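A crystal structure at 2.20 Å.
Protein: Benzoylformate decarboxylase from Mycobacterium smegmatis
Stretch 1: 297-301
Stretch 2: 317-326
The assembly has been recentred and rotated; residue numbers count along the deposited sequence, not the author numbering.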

# COMPACT_ATOMS: atom_id res chain seq x y z
N GLN B 297 -25.51 -18.87 -5.32
CA GLN B 297 -25.32 -17.43 -5.11
C GLN B 297 -25.17 -16.73 -6.46
O GLN B 297 -24.43 -17.19 -7.32
CB GLN B 297 -24.10 -17.16 -4.24
CG GLN B 297 -23.80 -15.67 -3.98
CD GLN B 297 -22.46 -15.46 -3.26
OE1 GLN B 297 -21.64 -16.37 -3.16
NE2 GLN B 297 -22.25 -14.25 -2.75
N ILE B 298 -25.88 -15.62 -6.64
CA ILE B 298 -25.77 -14.84 -7.87
C ILE B 298 -25.50 -13.41 -7.44
O ILE B 298 -26.26 -12.86 -6.67
CB ILE B 298 -27.08 -14.90 -8.71
CG1 ILE B 298 -27.35 -16.33 -9.22
CG2 ILE B 298 -27.04 -13.91 -9.83
CD1 ILE B 298 -28.67 -16.47 -9.94
N THR B 299 -24.41 -12.82 -7.93
CA THR B 299 -24.05 -11.47 -7.52
C THR B 299 -23.29 -10.79 -8.64
O THR B 299 -22.64 -11.45 -9.47
CB THR B 299 -23.15 -11.48 -6.26
OG1 THR B 299 -22.72 -10.15 -5.96
CG2 THR B 299 -21.90 -12.35 -6.45
N ALA B 300 -23.35 -9.46 -8.66
CA ALA B 300 -22.59 -8.71 -9.67
C ALA B 300 -21.19 -8.41 -9.14
O ALA B 300 -20.34 -7.88 -9.86
CB ALA B 300 -23.31 -7.41 -10.04
N ASP B 301 -20.94 -8.77 -7.88
CA ASP B 301 -19.65 -8.45 -7.26
C ASP B 301 -18.79 -9.68 -6.98
O ASP B 301 -18.99 -10.36 -5.98
CB ASP B 301 -19.87 -7.63 -5.99
CG ASP B 301 -18.56 -7.19 -5.32
OD1 ASP B 301 -17.46 -7.55 -5.82
OD2 ASP B 301 -18.63 -6.48 -4.29
N ASP B 317 -25.16 -9.43 -13.58
CA ASP B 317 -26.16 -8.47 -13.14
C ASP B 317 -27.39 -9.19 -12.60
O ASP B 317 -27.89 -10.12 -13.22
CB ASP B 317 -26.56 -7.59 -14.32
CG ASP B 317 -27.57 -6.53 -13.95
OD1 ASP B 317 -27.15 -5.40 -13.56
OD2 ASP B 317 -28.80 -6.81 -14.05
N VAL B 318 -27.91 -8.77 -11.44
CA VAL B 318 -28.95 -9.58 -10.79
C VAL B 318 -30.28 -9.41 -11.51
O VAL B 318 -31.11 -10.30 -11.52
CB VAL B 318 -29.06 -9.28 -9.27
CG1 VAL B 318 -27.78 -9.69 -8.59
CG2 VAL B 318 -29.36 -7.79 -9.03
N GLY B 319 -30.45 -8.25 -12.13
CA GLY B 319 -31.64 -7.98 -12.93
C GLY B 319 -31.72 -8.88 -14.15
O GLY B 319 -32.75 -9.49 -14.42
N ILE B 320 -30.62 -8.98 -14.89
CA ILE B 320 -30.57 -9.90 -16.03
C ILE B 320 -30.76 -11.34 -15.55
O ILE B 320 -31.48 -12.12 -16.17
CB ILE B 320 -29.22 -9.78 -16.78
CG1 ILE B 320 -29.10 -8.39 -17.38
CG2 ILE B 320 -29.12 -10.84 -17.87
CD1 ILE B 320 -27.77 -8.15 -18.09
N ALA B 321 -30.09 -11.70 -14.47
CA ALA B 321 -30.19 -13.06 -13.97
C ALA B 321 -31.63 -13.43 -13.63
O ALA B 321 -32.06 -14.52 -13.98
CB ALA B 321 -29.27 -13.30 -12.74
N LEU B 322 -32.36 -12.53 -12.96
CA LEU B 322 -33.72 -12.82 -12.49
C LEU B 322 -34.72 -12.99 -13.65
O LEU B 322 -35.46 -13.96 -13.67
CB LEU B 322 -34.23 -11.75 -11.50
CG LEU B 322 -33.66 -11.80 -10.07
CD1 LEU B 322 -33.82 -10.42 -9.39
CD2 LEU B 322 -34.33 -12.92 -9.24
N SER B 323 -34.71 -12.06 -14.60
CA SER B 323 -35.53 -12.15 -15.80
C SER B 323 -35.28 -13.45 -16.53
O SER B 323 -36.21 -14.12 -16.96
CB SER B 323 -35.23 -11.01 -16.77
OG SER B 323 -35.50 -9.78 -16.13
N ARG B 324 -34.01 -13.80 -16.68
CA ARG B 324 -33.66 -15.00 -17.41
C ARG B 324 -34.05 -16.28 -16.65
O ARG B 324 -34.55 -17.24 -17.24
CB ARG B 324 -32.16 -14.97 -17.76
CG ARG B 324 -31.74 -16.05 -18.70
CD ARG B 324 -32.38 -15.92 -20.09
NE ARG B 324 -32.43 -17.23 -20.75
CZ ARG B 324 -33.35 -17.59 -21.64
NH1 ARG B 324 -34.29 -16.72 -21.98
NH2 ARG B 324 -33.33 -18.80 -22.19
N LEU B 325 -33.83 -16.30 -15.35
CA LEU B 325 -34.22 -17.43 -14.52
C LEU B 325 -35.72 -17.70 -14.59
O LEU B 325 -36.14 -18.84 -14.62
CB LEU B 325 -33.81 -17.18 -13.07
CG LEU B 325 -32.33 -17.47 -12.78
CD1 LEU B 325 -31.98 -17.01 -11.36
CD2 LEU B 325 -32.06 -18.97 -12.97
N THR B 326 -36.51 -16.64 -14.58
CA THR B 326 -37.95 -16.77 -14.75
C THR B 326 -38.26 -17.60 -16.00
O THR B 326 -39.00 -18.58 -15.94
CB THR B 326 -38.60 -15.40 -14.88
OG1 THR B 326 -38.38 -14.67 -13.66
CG2 THR B 326 -40.10 -15.55 -15.11

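How do the two backbones lie against each other? Strand 297-299 and helix 318-326 run at 132° to one another, closer to antiparallel than parallel, and their axes approach to 8.7 Å. The chains come nearest where the strand ends and the helix begins: the CA atoms of Ala300 and Asp317 are 5.0 Å apart.

What holds them together? No hydrogen bond crosses, so the contact rests on apolar packing, centred on Ile298. Its CB points toward the helix, and its m, t rotamer extends the side chain along it. Ile298 CG2 meets Ala321 CB, itself pointing toward the strand, methyl to methyl at 3.7 Å, while Ile298 CD1 reaches Leu325 CD1 at 3.6 Å, one helical turn further on.

What fills the end near the helix start? Val318 CG1 lies 4.0 Å from Ile298 O and 4.3 Å from Thr299 CA, packing a methyl against strand backbone. Ala300 CB adds a contact at 4.3 Å from Asp317 CA.

Where does the polar chemistry go? None of it crosses between the stretches, and some is met elsewhere in the structure. Asp317 caps the helix, its OD2 accepting from Ile320 N at 3.0 Å, and Thr299, its CB pointing away from the helix, accepts through OG1 from Asp301 N at 3.0 Å.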